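SnoaL-like polyketide cyclase (Agrobacterium tumefaciens str. C58, PDB 3EHC) is of unassigned function but, as a SnoaL-like member of the NTF2 clan, may cyclise or otherwise act on polyketide-like substrates. Local coordinates at residues Gln3-Asn6 / Asp7-Leu10; Ala11-Asp14 / Ser15-His18; Thr26-Asp29 / Asp30-His34. One frame throughout, in Å; residues are numbered along the deposited sequence.

In the fold
Along the chain, the contacts follow one another in series. Interactions 1 and 2 lie on the same helix, 5-17, with centres about 12 Å apart: residues 3-10 cover its start and residues 11-18 its end. Interaction 3 comes after the helix, at the corner between strands 28-29 and 32-34; its centre is about 16 Å from that of interaction 1 and 15 Å from that of interaction 2. F27 connects all three, its ring packing beside I8, A11 and S15 and its CB against Y12, while V28 also reaches Y12. F27 and V28 thus pack helix 5-17 against the chain leading to edge strand 32-34 of the five-stranded sheet, an arrangement consistent with an NTF2-like alpha-plus-beta fold.

Interaction 1 of 3, residues Gln3-Asn6 / Asp7-Leu10; sequences QTLN and DIYL
Q3 lays its terminal amide across I8 just as the chain enters a helix. The chain of Q3 is extended beyond CG (chi2 -177°), and the amide comes down with its flat side over the isoleucine: CD lies 3.7 Å from CG1 of I8, and OE1 and NE2 are only slightly farther from that carbon. The two side chains meet at about a right angle. A second apolar touch comes from L5, whose CD2 branch reaches CD1 of I8 at 3.9 Å, so that the outer end of I8 is met by both residues.

The polar side-chain contacts across the N-cap centre on D7. Its OD2 accepts a weak bond from the backbone N of T4 at 3.3 Å, with an N-H...O angle of 144°. The threonine OG1 also lies 3.3 Å from OD2, but this proton has another acceptor within reach, so that pairing is weak and unsettled. CG of D7 sits beside its own backbone N (chi1 -66°), which turns the carboxylate back toward the chain before the helix.

Helical backbone bonds then follow one another: I8 N to T4 O at 3.1 Å, Y9 N to L5 O at 2.9 Å and L10 N to N6 O at 3.0 Å. Two polar ends find partners on the sheet, N6 OD1 bonding S67 OG and Y9 OH bonding Y104 OH; the buried Y9 side chain also packs on L65, L72, A74 and L76.

T4 occupies the N-cap, and D7 is the third helical residue after it. A carboxylate returning to the N-cap amide from that position is one half of a capping box, here weakly formed, at the head of the helix that lies against the sheet of this NTF2-like fold.

Interaction 2 of 3, residues Ala11-Asp14 / Ser15-His18; sequences AYLD and SLNH
The Y12 ring has L16 over one face: CD2 stands 4.0 Å from the ring centroid and 28° off its normal, a CH-pi contact, while CD1 of L16 approaches CE1 of Y12 to 3.5 Å. CD2 of the same leucine also touches L13 CD2. For the H18 imidazole the contact is at an edge, where ND1 donates to the backbone O of D14 at 2.9 Å, the oxygen lying near the ring plane. D14 and H18 run side by side, with carboxylate and ring planes 44° apart.

This is the final turn of helix 5-17, the first helix of the NTF2-like fold, and H18 is the first residue to leave helical geometry. The D14 carbonyl is gripped twice by one residue, by ND1 and by the backbone N of H18 at 3.2 Å, from opposite faces of its plane.

Y12 O likewise has two donors, L16 N and the hydroxyl of S15, whose OG reaches it at 2.9 Å; a chi1 of 82° folds that OG back over the preceding turn. One water accepts from N17 ND2 at 3.0 Å and donates weakly to D14 OD1. Beyond the helix, N17 OD1 takes the backbone N of F60, and Y12 OH bonds Y44 OH.

Interaction 3 of 3, residues Thr26-Asp29 / Asp30-His34; sequences TFVD and DNVEH
V28 presses one methyl against V32: the two CG1 atoms are 3.4 Å apart, closer than ordinary van der Waals contact, and V28 CG1 lies almost as near CB of V32, at 3.5 Å. The side chains meet aslant. On V28 the touching branch is anti to the backbone N, whereas on V32 it stands between N and the carbonyl carbon (chi1 64°), an orientation that brings it into the bend.

What brings the two valines together is a type I beta turn from D29 to V32. Its closing bond, V32 N to D29 O, is long at 3.3 Å, and the donor arrives well above the carbonyl plane, 73° out of it, rather than on a lone pair. A second bond spans the corner: D29 OD1 accepts the N-H of N31 at 2.9 Å, nearly straight at 160°, and the same oxygen also makes a long, weak ion pair with R112 NE. This side-chain link to the backbone N two residues on makes an Asx turn inside the beta turn; the carboxylate is approached on its anti side. A water sits beside the bend, 3.0 Å from V28 O and 2.6 Å from D30 OD1. The side chain of D29 lies about 4 Å from a bound sulfate, probably from the crystallisation liquor.

The corner separates strand 28-29 from strand 32-34, the latter an outermost strand of this chain's five-stranded sheet. V32 packs on I111 of strand 110-118 and Y44 of helix 40-54, V28 rests on L41 of that helix and on Y12 of helix 5-17, and E33 forms a salt bridge with R112 on the neighbouring strand.

Interaction 1 of 3, residues Gln3-Asn6 / Asp7-Leu10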
loop_
_atom_site.group_PDB
_atom_site.type_symbol
_atom_site.label_atom_id
_atom_site.label_comp_id
_atom_site.label_asym_id
_atom_site.label_seq_id
_atom_site.Cartn_x
_atom_site.Cartn_y
_atom_site.Cartn_z
ATOM N N GLN B 3 13.765 -0.573 22.330
ATOM C CA GLN B 3 12.806 -0.889 21.276
ATOM C C GLN B 3 12.226 0.369 20.579
ATOM O O GLN B 3 12.093 1.417 21.165
ATOM C CB GLN B 3 11.701 -1.841 21.812
ATOM C CG GLN B 3 10.440 -1.154 22.378
ATOM C CD GLN B 3 9.417 -2.114 22.963
ATOM O OE1 GLN B 3 9.473 -3.322 22.749
ATOM N NE2 GLN B 3 8.482 -1.571 23.725
ATOM N N THR B 4 11.866 0.195 19.324
ATOM C CA THR B 4 11.341 1.179 18.377
ATOM C C THR B 4 10.023 0.615 17.857
ATOM O O THR B 4 9.709 -0.527 18.150
ATOM C CB THR B 4 12.334 1.307 17.188
ATOM O OG1 THR B 4 12.542 0.038 16.582
ATOM C CG2 THR B 4 13.671 1.805 17.624
ATOM N N LEU B 5 9.244 1.403 17.113
ATOM C CA LEU B 5 8.032 0.889 16.482
ATOM C C LEU B 5 8.333 -0.339 15.644
ATOM O O LEU B 5 7.533 -1.254 15.597
ATOM C CB LEU B 5 7.351 1.953 15.638
ATOM C CG LEU B 5 6.517 2.948 16.433
ATOM C CD1 LEU B 5 5.639 3.711 15.419
ATOM C CD2 LEU B 5 5.664 2.279 17.531
ATOM N N ASN B 6 9.485 -0.354 14.984
ATOM C CA ASN B 6 9.883 -1.521 14.175
ATOM C C ASN B 6 9.935 -2.821 15.002
ATOM O O ASN B 6 9.424 -3.869 14.567
ATOM C CB ASN B 6 11.221 -1.318 13.449
ATOM C CG ASN B 6 11.074 -0.671 12.068
ATOM O OD1 ASN B 6 10.017 -0.179 11.670
ATOM N ND2 ASN B 6 12.172 -0.653 11.336
ATOM N N ASP B 7 10.521 -2.736 16.201
ATOM C CA ASP B 7 10.609 -3.873 17.093
ATOM C C ASP B 7 9.247 -4.319 17.580
ATOM O O ASP B 7 8.980 -5.516 17.577
ATOM C CB ASP B 7 11.520 -3.568 18.275
ATOM C CG ASP B 7 12.947 -3.372 17.859
ATOM O OD1 ASP B 7 13.436 -4.132 17.016
ATOM O OD2 ASP B 7 13.593 -2.462 18.387
ATOM N N ILE B 8 8.410 -3.360 18.004
ATOM C CA ILE B 8 7.032 -3.630 18.465
ATOM C C ILE B 8 6.242 -4.346 17.330
ATOM O O ILE B 8 5.592 -5.372 17.559
ATOM C CB ILE B 8 6.321 -2.333 18.930
ATOM C CG1 ILE B 8 7.133 -1.650 20.048
ATOM C CG2 ILE B 8 4.931 -2.646 19.404
ATOM C CD1 ILE B 8 6.770 -0.215 20.329
ATOM N N TYR B 9 6.368 -3.820 16.108
ATOM C CA TYR B 9 5.686 -4.359 14.962
ATOM C C TYR B 9 6.103 -5.792 14.627
ATOM O O TYR B 9 5.244 -6.630 14.372
ATOM C CB TYR B 9 5.902 -3.466 13.737
ATOM C CG TYR B 9 5.057 -3.893 12.565
ATOM C CD1 TYR B 9 3.665 -3.864 12.652
ATOM C CD2 TYR B 9 5.635 -4.326 11.364
ATOM C CE1 TYR B 9 2.870 -4.259 11.589
ATOM C CE2 TYR B 9 4.840 -4.727 10.285
ATOM C CZ TYR B 9 3.450 -4.680 10.410
ATOM O OH TYR B 9 2.623 -5.045 9.375
ATOM N N LEU B 10 7.407 -6.065 14.603
ATOM C CA LEU B 10 7.882 -7.408 14.298
ATOM C C LEU B 10 7.456 -8.404 15.394
ATOM O O LEU B 10 7.169 -9.554 15.073
ATOM C CB LEU B 10 9.393 -7.427 14.032
ATOM C CG LEU B 10 9.909 -6.734 12.761
ATOM C CD1 LEU B 10 11.412 -6.849 12.655
ATOM C CD2 LEU B 10 9.295 -7.294 11.515
#

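Interaction 2 of 3, residues Ala11-Asp14 / Ser15-His18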
loop_
_atom_site.group_PDB
_atom_site.type_symbol
_atom_site.label_atom_id
_atom_site.label_comp_id
_atom_site.label_asym_id
_atom_site.label_seq_id
_atom_site.Cartn_x
_atom_site.Cartn_y
_atom_site.Cartn_z
ATOM N N ALA B 11 7.372 -7.948 16.655
ATOM C CA ALA B 11 6.847 -8.764 17.762
ATOM C C ALA B 11 5.343 -9.026 17.557
ATOM O O ALA B 11 4.854 -10.110 17.819
ATOM C CB ALA B 11 7.121 -8.096 19.121
ATOM N N TYR B 12 4.619 -8.029 17.057
ATOM C CA TYR B 12 3.187 -8.179 16.722
ATOM C C TYR B 12 2.977 -9.230 15.637
ATOM O O TYR B 12 2.116 -10.105 15.774
ATOM C CB TYR B 12 2.590 -6.815 16.311
ATOM C CG TYR B 12 1.300 -6.831 15.506
ATOM C CD1 TYR B 12 0.091 -7.178 16.083
ATOM C CD2 TYR B 12 1.293 -6.440 14.169
ATOM C CE1 TYR B 12 -1.101 -7.168 15.341
ATOM C CE2 TYR B 12 0.129 -6.446 13.420
ATOM C CZ TYR B 12 -1.073 -6.800 14.010
ATOM O OH TYR B 12 -2.242 -6.802 13.248
ATOM N N LEU B 13 3.789 -9.163 14.585
ATOM C CA LEU B 13 3.712 -10.133 13.484
ATOM C C LEU B 13 4.062 -11.527 13.965
ATOM O O LEU B 13 3.452 -12.508 13.512
ATOM C CB LEU B 13 4.622 -9.737 12.303
ATOM C CG LEU B 13 4.274 -8.486 11.499
ATOM C CD1 LEU B 13 5.181 -8.375 10.287
ATOM C CD2 LEU B 13 2.796 -8.445 11.118
ATOM N N ASP B 14 5.036 -11.611 14.876
ATOM C CA ASP B 14 5.370 -12.882 15.492
ATOM C C ASP B 14 4.210 -13.515 16.237
ATOM O O ASP B 14 3.989 -14.712 16.120
ATOM C CB ASP B 14 6.540 -12.759 16.457
ATOM C CG ASP B 14 7.687 -13.600 16.029
ATOM O OD1 ASP B 14 8.263 -13.215 14.974
ATOM O OD2 ASP B 14 7.964 -14.637 16.709
ATOM N N SER B 15 3.493 -12.716 17.023
ATOM C CA SER B 15 2.332 -13.230 17.750
ATOM C C SER B 15 1.250 -13.697 16.765
ATOM O O SER B 15 0.597 -14.710 16.990
ATOM C CB SER B 15 1.776 -12.217 18.778
ATOM O OG SER B 15 0.925 -11.239 18.206
ATOM N N LEU B 16 1.074 -12.957 15.673
ATOM C CA LEU B 16 0.115 -13.309 14.620
ATOM C C LEU B 16 0.469 -14.652 13.984
ATOM O O LEU B 16 -0.409 -15.489 13.754
ATOM C CB LEU B 16 0.046 -12.207 13.555
ATOM C CG LEU B 16 -1.097 -11.177 13.541
ATOM C CD1 LEU B 16 -1.498 -10.652 14.915
ATOM C CD2 LEU B 16 -0.747 -10.007 12.599
ATOM N N ASN B 17 1.758 -14.862 13.721
ATOM C CA ASN B 17 2.230 -16.122 13.143
ATOM C C ASN B 17 2.066 -17.326 14.044
ATOM O O ASN B 17 1.948 -18.439 13.554
ATOM C CB ASN B 17 3.672 -15.999 12.674
ATOM C CG ASN B 17 3.788 -15.176 11.434
ATOM O OD1 ASN B 17 2.845 -15.064 10.658
ATOM N ND2 ASN B 17 4.935 -14.583 11.240
ATOM N N HIS B 18 2.072 -17.111 15.357
ATOM C CA HIS B 18 1.751 -18.168 16.301
ATOM C C HIS B 18 0.265 -18.156 16.684
ATOM O O HIS B 18 -0.152 -18.923 17.555
ATOM C CB HIS B 18 2.637 -18.069 17.534
ATOM C CG HIS B 18 4.081 -18.344 17.258
ATOM N ND1 HIS B 18 4.995 -17.344 16.988
ATOM C CD2 HIS B 18 4.775 -19.510 17.225
ATOM C CE1 HIS B 18 6.188 -17.882 16.796
ATOM N NE2 HIS B 18 6.084 -19.195 16.937
HETATM O O HOH W 1 7.120 -15.007 13.194
#

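Interaction 3 of 3, residues Thr26-Asp29 / Asp30-His34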
loop_
_atom_site.group_PDB
_atom_site.type_symbol
_atom_site.label_atom_id
_atom_site.label_comp_id
_atom_site.label_asym_id
_atom_site.label_seq_id
_atom_site.Cartn_x
_atom_site.Cartn_y
_atom_site.Cartn_z
ATOM N N THR B 26 -1.670 -6.368 23.834
ATOM C CA THR B 26 -0.304 -5.860 24.043
ATOM C C THR B 26 0.090 -4.921 22.914
ATOM O O THR B 26 0.789 -3.940 23.141
ATOM C CB THR B 26 0.724 -7.027 24.155
ATOM O OG1 THR B 26 0.594 -7.635 25.445
ATOM C CG2 THR B 26 2.183 -6.557 23.970
ATOM N N PHE B 27 -0.399 -5.221 21.704
ATOM C CA PHE B 27 0.000 -4.546 20.465
ATOM C C PHE B 27 -1.089 -3.662 19.829
ATOM O O PHE B 27 -0.774 -2.804 19.015
ATOM C CB PHE B 27 0.414 -5.609 19.445
ATOM C CG PHE B 27 1.471 -6.563 19.940
ATOM C CD1 PHE B 27 2.777 -6.142 20.112
ATOM C CD2 PHE B 27 1.159 -7.890 20.208
ATOM C CE1 PHE B 27 3.747 -7.014 20.554
ATOM C CE2 PHE B 27 2.130 -8.768 20.655
ATOM C CZ PHE B 27 3.426 -8.326 20.827
ATOM N N VAL B 28 -2.357 -3.875 20.183
ATOM C CA VAL B 28 -3.492 -3.221 19.499
ATOM C C VAL B 28 -4.365 -2.506 20.544
ATOM O O VAL B 28 -4.722 -3.092 21.552
ATOM C CB VAL B 28 -4.315 -4.249 18.642
ATOM C CG1 VAL B 28 -5.567 -3.635 18.014
ATOM C CG2 VAL B 28 -3.435 -4.831 17.536
ATOM N N ASP B 29 -4.654 -1.226 20.293
ATOM C CA ASP B 29 -5.467 -0.371 21.160
ATOM C C ASP B 29 -6.891 -0.929 21.320
ATOM O O ASP B 29 -7.402 -1.624 20.420
ATOM C CB ASP B 29 -5.516 1.047 20.575
ATOM C CG ASP B 29 -6.069 2.087 21.553
ATOM O OD1 ASP B 29 -7.304 2.344 21.541
ATOM O OD2 ASP B 29 -5.260 2.693 22.304
ATOM N N ASP B 30 -7.528 -0.640 22.455
ATOM C CA ASP B 30 -8.920 -1.081 22.692
ATOM C C ASP B 30 -9.891 -0.542 21.632
ATOM O O ASP B 30 -10.875 -1.196 21.270
ATOM C CB ASP B 30 -9.421 -0.633 24.062
ATOM C CG ASP B 30 -8.803 -1.409 25.211
ATOM O OD1 ASP B 30 -8.123 -2.441 24.993
ATOM O OD2 ASP B 30 -9.024 -0.964 26.356
ATOM N N ASN B 31 -9.596 0.661 21.144
ATOM C CA ASN B 31 -10.431 1.360 20.183
ATOM C C ASN B 31 -9.819 1.434 18.798
ATOM O O ASN B 31 -10.090 2.372 18.054
ATOM C CB ASN B 31 -10.694 2.779 20.688
ATOM C CG ASN B 31 -11.554 2.796 21.904
ATOM O OD1 ASN B 31 -12.596 2.148 21.940
ATOM N ND2 ASN B 31 -11.130 3.529 22.917
ATOM N N VAL B 32 -9.028 0.426 18.440
ATOM C CA VAL B 32 -8.444 0.347 17.124
ATOM C C VAL B 32 -9.510 0.471 16.002
ATOM O O VAL B 32 -10.644 -0.041 16.111
ATOM C CB VAL B 32 -7.599 -0.932 16.957
ATOM C CG1 VAL B 32 -8.471 -2.175 17.058
ATOM C CG2 VAL B 32 -6.822 -0.890 15.621
ATOM N N GLU B 33 -9.119 1.194 14.951
ATOM C CA GLU B 33 -9.873 1.338 13.711
ATOM C C GLU B 33 -9.079 0.725 12.572
ATOM O O GLU B 33 -7.881 0.965 12.476
ATOM C CB GLU B 33 -10.000 2.807 13.377
ATOM C CG GLU B 33 -11.288 3.427 13.678
ATOM C CD GLU B 33 -11.218 4.922 13.490
ATOM O OE1 GLU B 33 -10.623 5.601 14.371
ATOM O OE2 GLU B 33 -11.750 5.399 12.454
ATOM N N HIS B 34 -9.743 -0.060 11.714
ATOM C CA HIS B 34 -9.112 -0.663 10.549
ATOM C C HIS B 34 -9.912 -0.286 9.318
ATOM O O HIS B 34 -11.100 -0.575 9.260
ATOM C CB HIS B 34 -9.056 -2.181 10.653
ATOM C CG HIS B 34 -8.199 -2.825 9.598
ATOM N ND1 HIS B 34 -8.649 -3.077 8.321
ATOM C CD2 HIS B 34 -6.918 -3.270 9.633
ATOM C CE1 HIS B 34 -7.692 -3.651 7.617
ATOM N NE2 HIS B 34 -6.623 -3.772 8.386
HETATM O O HOH W 2 -5.625 -2.613 24.338
#